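Local coordinates for SH3 domain-containing protein (PDB 4NQI) that drives membrane remodelling in osmoregulation, phagocytosis and cytokinesis, its N-terminal inverse BAR (I-BAR) domain probably binding phosphatidylinositol lipids, at residues 78-83 against 214-219; 86-91 against 207-212; 93-98 against 200-205. All coordinates share one frame; numbering follows the deposited sequence.

In the fold
All three contacts join the same two long antiparallel helices of the I-BAR domain, 72-140 and 152-224. Going forward along helix 72-140 they come in the order contact 1, contact 2, contact 3; along helix 152-224 the order is reversed. Their centres step along the rod, about 11 Å from contact 1 to contact 2 and about 11 Å more to contact 3, which brings them from about 33 to about 12 Å from the centre of the chain. Contacts 2 and 3 touch through Leu205, whose CD1 packs on Leu88 O and Arg91 CB. All three contacts also reach the second subunit, so this helix pair serves the fold of one chain and the elongated dimer characteristic of I-BAR domains.

Contact 1. Residues 78-83 against 214-219; sequences FKKLAD and STNLNT
Thr215 O is held by two donors of the next helical turn, Thr219 N at 3.0 Å and Thr219 OG1 at 3.2 Å, which reach it from opposite faces of its carbonyl plane. These two threonines form part of the surface that Lys80 meets where helices 72-140 and 152-224 of the I-BAR bundle run side by side, antiparallel at 167° with axes 10.2 Å apart. Lys80 reaches across toward helix 152-224. Its CG is anti to the backbone N and the chain stays extended until chi4, where a turn of -50° sets NZ beside the methyl of Thr215. There the Lys80 chain crosses the Thr215 side chain at about a right angle, and NZ is modelled 3.2 Å from Thr215 CG2, shorter than usual for such a pair and doubtful in detail. Leu81 and Asn216 bring their CA atoms to 6.3 Å, the closest pair between the segments. An alanine in place of Lys80 would probably leave a gap against the Thr215 methyl and the Thr219 hydroxyl, since the aliphatic chain and ammonium that touch them would be gone. Leu81 also packs on Leu63 of helix 15-64 and on Phe195 of the second subunit, which joins helix 72-140 to helix 15-64 and to the second subunit. On the Thr219 side, the nearest lysine atom is a carbon, CE of Lys80, 3.9 Å from Thr219 OG1.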
loop_
_atom_site.group_PDB
_atom_site.type_symbol
_atom_site.label_atom_id
_atom_site.label_comp_id
_atom_site.label_asym_id
_atom_site.label_seq_id
_atom_site.Cartn_x
_atom_site.Cartn_y
_atom_site.Cartn_z
ATOM N N PHE B 78 3.346 -3.289 22.358
ATOM C CA PHE B 78 2.270 -3.955 21.632
ATOM C C PHE B 78 1.145 -2.978 21.296
ATOM O O PHE B 78 0.663 -2.934 20.161
ATOM C CB PHE B 78 1.717 -5.118 22.460
ATOM C CG PHE B 78 2.707 -6.231 22.694
ATOM C CD1 PHE B 78 3.704 -6.502 21.765
ATOM C CD2 PHE B 78 2.634 -7.011 23.838
ATOM C CE1 PHE B 78 4.609 -7.530 21.979
ATOM C CE2 PHE B 78 3.537 -8.040 24.056
ATOM C CZ PHE B 78 4.524 -8.298 23.125
ATOM N N LYS B 79 0.732 -2.197 22.291
ATOM C CA LYS B 79 -0.331 -1.211 22.116
ATOM C C LYS B 79 0.055 -0.170 21.074
ATOM O O LYS B 79 -0.762 0.230 20.243
ATOM C CB LYS B 79 -0.628 -0.516 23.445
ATOM C CG LYS B 79 -1.664 0.596 23.354
ATOM C CD LYS B 79 -2.987 0.068 22.807
ATOM C CE LYS B 79 -4.087 1.119 22.887
ATOM N NZ LYS B 79 -5.421 0.533 22.569
ATOM N N LYS B 80 1.310 0.258 21.126
ATOM C CA LYS B 80 1.817 1.281 20.227
ATOM C C LYS B 80 1.882 0.757 18.792
ATOM O O LYS B 80 1.600 1.488 17.840
ATOM C CB LYS B 80 3.195 1.741 20.702
ATOM C CG LYS B 80 3.671 3.030 20.071
ATOM C CD LYS B 80 4.952 3.519 20.727
ATOM C CE LYS B 80 5.563 4.638 19.910
ATOM N NZ LYS B 80 5.650 4.232 18.482
ATOM N N LEU B 81 2.245 -0.516 18.645
ATOM C CA LEU B 81 2.273 -1.162 17.336
ATOM C C LEU B 81 0.857 -1.286 16.780
ATOM O O LEU B 81 0.620 -1.027 15.598
ATOM C CB LEU B 81 2.936 -2.541 17.432
ATOM C CG LEU B 81 2.951 -3.403 16.165
ATOM C CD1 LEU B 81 3.665 -2.682 15.043
ATOM C CD2 LEU B 81 3.608 -4.753 16.420
ATOM N N ALA B 82 -0.081 -1.670 17.645
ATOM C CA ALA B 82 -1.486 -1.804 17.264
ATOM C C ALA B 82 -2.071 -0.482 16.767
ATOM O O ALA B 82 -2.740 -0.444 15.729
ATOM C CB ALA B 82 -2.304 -2.343 18.431
ATOM N N ASP B 83 -1.829 0.593 17.516
ATOM C CA ASP B 83 -2.334 1.917 17.153
ATOM C C ASP B 83 -1.783 2.394 15.810
ATOM O O ASP B 83 -2.493 3.027 15.026
ATOM C CB ASP B 83 -1.998 2.940 18.241
ATOM C CG ASP B 83 -2.832 2.757 19.496
ATOM O OD1 ASP B 83 -3.821 1.995 19.452
ATOM O OD2 ASP B 83 -2.502 3.388 20.524
ATOM N N SER B 214 9.018 3.739 11.761
ATOM C CA SER B 214 10.358 4.023 12.272
ATOM C C SER B 214 10.340 4.206 13.787
ATOM O O SER B 214 11.257 3.765 14.484
ATOM C CB SER B 214 10.945 5.265 11.599
ATOM O OG SER B 214 11.197 5.027 10.227
ATOM N N THR B 215 9.296 4.861 14.290
ATOM C CA THR B 215 9.132 5.054 15.729
ATOM C C THR B 215 8.933 3.712 16.448
ATOM O O THR B 215 9.486 3.494 17.529
ATOM C CB THR B 215 7.958 6.003 16.043
ATOM O OG1 THR B 215 8.111 7.220 15.298
ATOM C CG2 THR B 215 7.916 6.333 17.523
ATOM N N ASN B 216 8.146 2.820 15.845
ATOM C CA ASN B 216 7.939 1.482 16.398
ATOM C C ASN B 216 9.237 0.679 16.410
ATOM O O ASN B 216 9.567 0.040 17.408
ATOM C CB ASN B 216 6.874 0.722 15.605
ATOM C CG ASN B 216 5.529 1.419 15.613
ATOM O OD1 ASN B 216 5.090 1.953 14.594
ATOM N ND2 ASN B 216 4.858 1.402 16.761
ATOM N N LEU B 217 9.966 0.717 15.295
ATOM C CA LEU B 217 11.267 0.055 15.192
ATOM C C LEU B 217 12.223 0.526 16.284
ATOM O O LEU B 217 12.902 -0.283 16.916
ATOM C CB LEU B 217 11.891 0.294 13.815
ATOM C CG LEU B 217 11.295 -0.475 12.636
ATOM C CD1 LEU B 217 11.987 -0.104 11.332
ATOM C CD2 LEU B 217 11.387 -1.974 12.870
ATOM N N ASN B 218 12.269 1.838 16.504
ATOM C CA ASN B 218 13.092 2.405 17.567
ATOM C C ASN B 218 12.664 1.899 18.943
ATOM O O ASN B 218 13.507 1.526 19.763
ATOM C CB ASN B 218 13.050 3.934 17.523
ATOM C CG ASN B 218 13.930 4.573 18.580
ATOM O OD1 ASN B 218 15.158 4.551 18.478
ATOM N ND2 ASN B 218 13.305 5.155 19.600
ATOM N N THR B 219 11.356 1.876 19.187
ATOM C CA THR B 219 10.811 1.361 20.443
ATOM C C THR B 219 11.123 -0.126 20.628
ATOM O O THR B 219 11.567 -0.545 21.702
ATOM C CB THR B 219 9.286 1.584 20.533
ATOM O OG1 THR B 219 9.012 2.989 20.617
ATOM C CG2 THR B 219 8.710 0.894 21.760
#

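Contact 2. Residues 86-91 against 207-212; sequences KDLENR and ADTMSK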
loop_
_atom_site.group_PDB
_atom_site.type_symbol
_atom_site.label_atom_id
_atom_site.label_comp_id
_atom_site.label_asym_id
_atom_site.label_seq_id
_atom_site.Cartn_x
_atom_site.Cartn_y
_atom_site.Cartn_z
ATOM N N LYS B 86 -3.419 0.350 12.978
ATOM C CA LYS B 86 -4.805 0.793 12.849
ATOM C C LYS B 86 -4.895 2.115 12.085
ATOM O O LYS B 86 -5.637 2.226 11.102
ATOM C CB LYS B 86 -5.464 0.936 14.222
ATOM C CG LYS B 86 -6.923 1.370 14.146
ATOM N N ASP B 87 -4.129 3.108 12.530
ATOM C CA ASP B 87 -4.131 4.418 11.890
ATOM C C ASP B 87 -3.736 4.351 10.415
ATOM O O ASP B 87 -4.346 5.011 9.579
ATOM C CB ASP B 87 -3.226 5.385 12.655
ATOM C CG ASP B 87 -3.824 5.810 13.983
ATOM O OD1 ASP B 87 -5.056 5.668 14.153
ATOM O OD2 ASP B 87 -3.067 6.295 14.852
ATOM N N LEU B 88 -2.724 3.549 10.099
ATOM C CA LEU B 88 -2.277 3.396 8.715
ATOM C C LEU B 88 -3.305 2.672 7.838
ATOM O O LEU B 88 -3.500 3.038 6.677
ATOM C CB LEU B 88 -0.926 2.679 8.661
ATOM C CG LEU B 88 0.270 3.470 9.195
ATOM C CD1 LEU B 88 1.530 2.623 9.197
ATOM C CD2 LEU B 88 0.492 4.729 8.372
ATOM N N GLU B 89 -3.967 1.657 8.388
ATOM C CA GLU B 89 -4.968 0.915 7.623
ATOM C C GLU B 89 -6.238 1.733 7.399
ATOM O O GLU B 89 -6.906 1.581 6.374
ATOM C CB GLU B 89 -5.296 -0.428 8.284
ATOM C CG GLU B 89 -4.135 -1.419 8.300
ATOM C CD GLU B 89 -3.520 -1.645 6.926
ATOM O OE1 GLU B 89 -4.258 -1.638 5.917
ATOM O OE2 GLU B 89 -2.287 -1.836 6.855
ATOM N N ASN B 90 -6.567 2.596 8.357
ATOM C CA ASN B 90 -7.659 3.546 8.176
ATOM C C ASN B 90 -7.356 4.504 7.025
ATOM O O ASN B 90 -8.240 4.835 6.233
ATOM C CB ASN B 90 -7.919 4.334 9.467
ATOM C CG ASN B 90 -8.862 3.612 10.419
ATOM O OD1 ASN B 90 -9.840 2.992 9.997
ATOM N ND2 ASN B 90 -8.573 3.699 11.712
ATOM N N ARG B 91 -6.101 4.935 6.932
ATOM C CA ARG B 91 -5.690 5.866 5.885
ATOM C C ARG B 91 -5.577 5.195 4.518
ATOM O O ARG B 91 -5.737 5.852 3.488
ATOM C CB ARG B 91 -4.374 6.553 6.255
ATOM C CG ARG B 91 -4.442 7.351 7.551
ATOM C CD ARG B 91 -3.135 8.077 7.841
ATOM N NE ARG B 91 -2.978 8.367 9.265
ATOM C CZ ARG B 91 -2.577 9.535 9.760
ATOM N NH1 ARG B 91 -2.287 10.543 8.949
ATOM N NH2 ARG B 91 -2.466 9.693 11.073
ATOM N N ALA B 207 4.488 8.153 3.105
ATOM C CA ALA B 207 5.217 9.058 3.990
ATOM C C ALA B 207 4.793 8.880 5.449
ATOM O O ALA B 207 5.627 8.942 6.359
ATOM C CB ALA B 207 5.030 10.503 3.551
ATOM N N ASP B 208 3.498 8.670 5.671
ATOM C CA ASP B 208 2.995 8.409 7.018
ATOM C C ASP B 208 3.493 7.059 7.532
ATOM O O ASP B 208 3.771 6.901 8.722
ATOM C CB ASP B 208 1.465 8.447 7.043
ATOM C CG ASP B 208 0.905 9.825 6.734
ATOM O OD1 ASP B 208 1.646 10.823 6.866
ATOM O OD2 ASP B 208 -0.288 9.910 6.369
ATOM N N THR B 209 3.602 6.089 6.628
ATOM C CA THR B 209 4.080 4.754 6.979
ATOM C C THR B 209 5.532 4.796 7.449
ATOM O O THR B 209 5.878 4.199 8.478
ATOM C CB THR B 209 3.959 3.784 5.791
ATOM O OG1 THR B 209 2.598 3.743 5.346
ATOM C CG2 THR B 209 4.399 2.385 6.193
HETATM N N MSE B 210 6.375 5.504 6.696
HETATM C CA MSE B 210 7.786 5.642 7.052
HETATM C C MSE B 210 7.945 6.334 8.402
HETATM O O MSE B 210 8.734 5.902 9.242
HETATM C CB MSE B 210 8.548 6.426 5.979
HETATM C CG MSE B 210 8.591 5.753 4.615
HETATM SE SE MSE B 210 9.528 6.820 3.273
HETATM C CE MSE B 210 11.321 6.747 4.020
ATOM N N SER B 211 7.187 7.407 8.608
ATOM C CA SER B 211 7.242 8.166 9.855
ATOM C C SER B 211 6.820 7.324 11.061
ATOM O O SER B 211 7.479 7.349 12.101
ATOM C CB SER B 211 6.360 9.411 9.757
ATOM O OG SER B 211 6.394 10.158 10.960
ATOM N N LYS B 212 5.727 6.578 10.916
ATOM C CA LYS B 212 5.187 5.784 12.020
ATOM C C LYS B 212 6.019 4.542 12.342
ATOM O O LYS B 212 6.417 4.342 13.490
ATOM C CB LYS B 212 3.733 5.385 11.747
ATOM C CG LYS B 212 2.719 6.488 12.012
ATOM C CD LYS B 212 1.343 5.909 12.337
ATOM C CE LYS B 212 0.322 7.014 12.591
ATOM N NZ LYS B 212 0.661 7.858 13.772
#
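Arg91 and Asp208 make the one salt bridge between these segments, with Arg91 NH1 3.3 Å from Asp208 OD2. The hydrogen bond within it is weak, bent to 123° at the hydrogen, and the guanidinium and carboxylate planes stand 70° apart, so the two ends attract without lining up. Asp87 O lies at the edge of the guanidinium, in its plane, and also accepts the hydrogen bond from Arg91 N. Lys212 is less firmly partnered here: its NZ is 4.2 Å from Asp87 OD2, beyond salt-bridge range, and 4.5 Å from Arg91 NH2, where the two positive charges would probably repel each other. What Lys212 does supply is carbon, with CE 3.9 Å from Asp87 CB and CD 4.1 Å from Leu88 CG, the leucine and lysine side chains sliding past each other in opposite directions. Leu88 points into the groove between the helices, its CD2 3.8 Å from Thr209 OG1. That hydroxyl already gives its hydrogen to Leu205 O, one turn earlier, so the apolar contact does not cost it that bond. On the same helix as Leu88, Glu89 divides its carboxylate between a salt bridge to Arg92 and a hydrogen bond to Tyr45 OH of the second subunit. Segments 86-91 and 207-212 run antiparallel at 177°, as parts of neighbouring helices in the elongated helical bundle of the I-BAR domain.

Contact 3. Residues 93-98 against 200-205; sequences DDVAKV and EKEIEL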
loop_
_atom_site.group_PDB
_atom_site.type_symbol
_atom_site.label_atom_id
_atom_site.label_comp_id
_atom_site.label_asym_id
_atom_site.label_seq_id
_atom_site.Cartn_x
_atom_site.Cartn_y
_atom_site.Cartn_z
ATOM N N ASP B 93 -7.680 2.957 3.576
ATOM C CA ASP B 93 -9.082 2.974 3.178
ATOM C C ASP B 93 -9.443 4.311 2.526
ATOM O O ASP B 93 -10.114 4.343 1.488
ATOM C CB ASP B 93 -9.983 2.698 4.382
ATOM C CG ASP B 93 -11.453 2.690 4.021
ATOM O OD1 ASP B 93 -11.883 1.775 3.286
ATOM O OD2 ASP B 93 -12.184 3.594 4.481
ATOM N N ASP B 94 -8.981 5.406 3.125
ATOM C CA ASP B 94 -9.210 6.740 2.576
ATOM C C ASP B 94 -8.566 6.892 1.199
ATOM O O ASP B 94 -9.108 7.569 0.322
ATOM C CB ASP B 94 -8.680 7.813 3.529
ATOM C CG ASP B 94 -9.475 7.892 4.821
ATOM O OD1 ASP B 94 -10.625 7.398 4.851
ATOM O OD2 ASP B 94 -8.952 8.456 5.805
ATOM N N VAL B 95 -7.406 6.264 1.020
ATOM C CA VAL B 95 -6.734 6.240 -0.275
ATOM C C VAL B 95 -7.612 5.550 -1.323
ATOM O O VAL B 95 -7.788 6.057 -2.432
ATOM C CB VAL B 95 -5.360 5.545 -0.182
ATOM C CG1 VAL B 95 -4.818 5.220 -1.564
ATOM C CG2 VAL B 95 -4.375 6.420 0.584
ATOM N N ALA B 96 -8.178 4.404 -0.956
ATOM C CA ALA B 96 -9.080 3.671 -1.843
ATOM C C ALA B 96 -10.292 4.520 -2.235
ATOM O O ALA B 96 -10.714 4.519 -3.395
ATOM C CB ALA B 96 -9.529 2.377 -1.186
ATOM N N LYS B 97 -10.838 5.244 -1.259
ATOM C CA LYS B 97 -11.986 6.122 -1.479
ATOM C C LYS B 97 -11.663 7.238 -2.477
ATOM O O LYS B 97 -12.511 7.612 -3.289
ATOM C CB LYS B 97 -12.442 6.741 -0.155
ATOM C CG LYS B 97 -12.879 5.744 0.918
ATOM C CD LYS B 97 -14.304 5.259 0.699
ATOM C CE LYS B 97 -15.089 5.223 2.009
ATOM N NZ LYS B 97 -14.483 4.320 3.027
ATOM N N VAL B 98 -10.442 7.768 -2.403
ATOM C CA VAL B 98 -9.990 8.815 -3.319
ATOM C C VAL B 98 -9.935 8.301 -4.757
ATOM O O VAL B 98 -10.400 8.971 -5.680
ATOM C CB VAL B 98 -8.609 9.374 -2.904
ATOM C CG1 VAL B 98 -7.999 10.207 -4.023
ATOM C CG2 VAL B 98 -8.728 10.202 -1.629
ATOM N N GLU B 200 -1.001 11.176 -5.426
ATOM C CA GLU B 200 -0.656 12.080 -4.330
ATOM C C GLU B 200 -0.982 11.472 -2.965
ATOM O O GLU B 200 -0.207 11.602 -2.018
ATOM C CB GLU B 200 -1.388 13.416 -4.494
ATOM C CG GLU B 200 -0.872 14.276 -5.645
ATOM C CD GLU B 200 -1.789 15.449 -5.953
ATOM O OE1 GLU B 200 -2.893 15.516 -5.369
ATOM O OE2 GLU B 200 -1.407 16.302 -6.781
ATOM N N LYS B 201 -2.131 10.809 -2.872
ATOM C CA LYS B 201 -2.560 10.192 -1.622
ATOM C C LYS B 201 -1.739 8.948 -1.296
ATOM O O LYS B 201 -1.508 8.644 -0.125
ATOM C CB LYS B 201 -4.053 9.854 -1.672
ATOM C CG LYS B 201 -4.957 10.948 -1.113
ATOM C CD LYS B 201 -4.892 10.978 0.410
ATOM C CE LYS B 201 -5.877 11.983 0.996
ATOM N NZ LYS B 201 -6.224 11.649 2.409
ATOM N N GLU B 202 -1.297 8.233 -2.329
ATOM C CA GLU B 202 -0.404 7.093 -2.128
ATOM C C GLU B 202 0.929 7.546 -1.549
ATOM O O GLU B 202 1.462 6.923 -0.627
ATOM C CB GLU B 202 -0.160 6.340 -3.438
ATOM C CG GLU B 202 -1.214 5.303 -3.787
ATOM C CD GLU B 202 -1.119 4.041 -2.946
ATOM O OE1 GLU B 202 -0.385 4.040 -1.933
ATOM O OE2 GLU B 202 -1.783 3.045 -3.302
ATOM N N ILE B 203 1.463 8.630 -2.108
ATOM C CA ILE B 203 2.701 9.238 -1.629
ATOM C C ILE B 203 2.565 9.666 -0.163
ATOM O O ILE B 203 3.473 9.455 0.647
ATOM C CB ILE B 203 3.092 10.442 -2.521
ATOM C CG1 ILE B 203 3.533 9.946 -3.901
ATOM C CG2 ILE B 203 4.193 11.275 -1.881
ATOM C CD1 ILE B 203 3.854 11.054 -4.892
ATOM N N GLU B 204 1.416 10.246 0.170
ATOM C CA GLU B 204 1.115 10.662 1.536
ATOM C C GLU B 204 1.101 9.475 2.502
ATOM O O GLU B 204 1.745 9.515 3.553
ATOM C CB GLU B 204 -0.232 11.386 1.565
ATOM C CG GLU B 204 -0.672 11.867 2.937
ATOM C CD GLU B 204 -1.970 12.655 2.886
ATOM O OE1 GLU B 204 -2.195 13.373 1.886
ATOM O OE2 GLU B 204 -2.768 12.555 3.842
ATOM N N LEU B 205 0.367 8.424 2.142
ATOM C CA LEU B 205 0.298 7.215 2.961
ATOM C C LEU B 205 1.681 6.609 3.176
ATOM O O LEU B 205 2.029 6.223 4.294
ATOM C CB LEU B 205 -0.623 6.175 2.319
ATOM C CG LEU B 205 -0.624 4.811 3.018
ATOM C CD1 LEU B 205 -1.327 4.894 4.363
ATOM C CD2 LEU B 205 -1.258 3.736 2.155
#
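Val95 is the main wedge here, its two methyls serving different neighbours on helix 152-224. CG2 sits 3.7 Å from Lys201 O and 4.1 Å from Leu205 CB, while CG1 approaches Glu202 OE2 at 4.1 Å. The split follows from the rotamer: with chi1 at 166°, CG1 is anti to the backbone N and CG2 anti to the carbonyl carbon. One turn on, Val98 CG2 touches Lys201 CG at 3.9 Å, the two side chains crossing at about a right angle. The CA atoms of Val95 and Lys201 are 5.9 Å apart, the nearest pair across the segments. Lys201 O, under the Val95 methyl, is satisfied as an ordinary helix acceptor by Leu205 N. The Lys201 chain bends at chi2 (-75°), and its NZ has a long salt bridge to Glu204 OE2 at 3.8 Å. Glu202 also lies close to a bound diethylene glycol molecule, probably from the crystallisation liquor. Further out, Val95 also packs on Phe198 and Val98 on Gln197, both on helix 152-224. Ala96 turns away from that helix and rests on Gln46 and Ala49 of helix 15-64, whereas Glu202 and Ile203 pack on Phe213 and Leu217 of the second subunit, placing helix 72-140 between two helices of its own chain and helix 152-224 against the dimer partner.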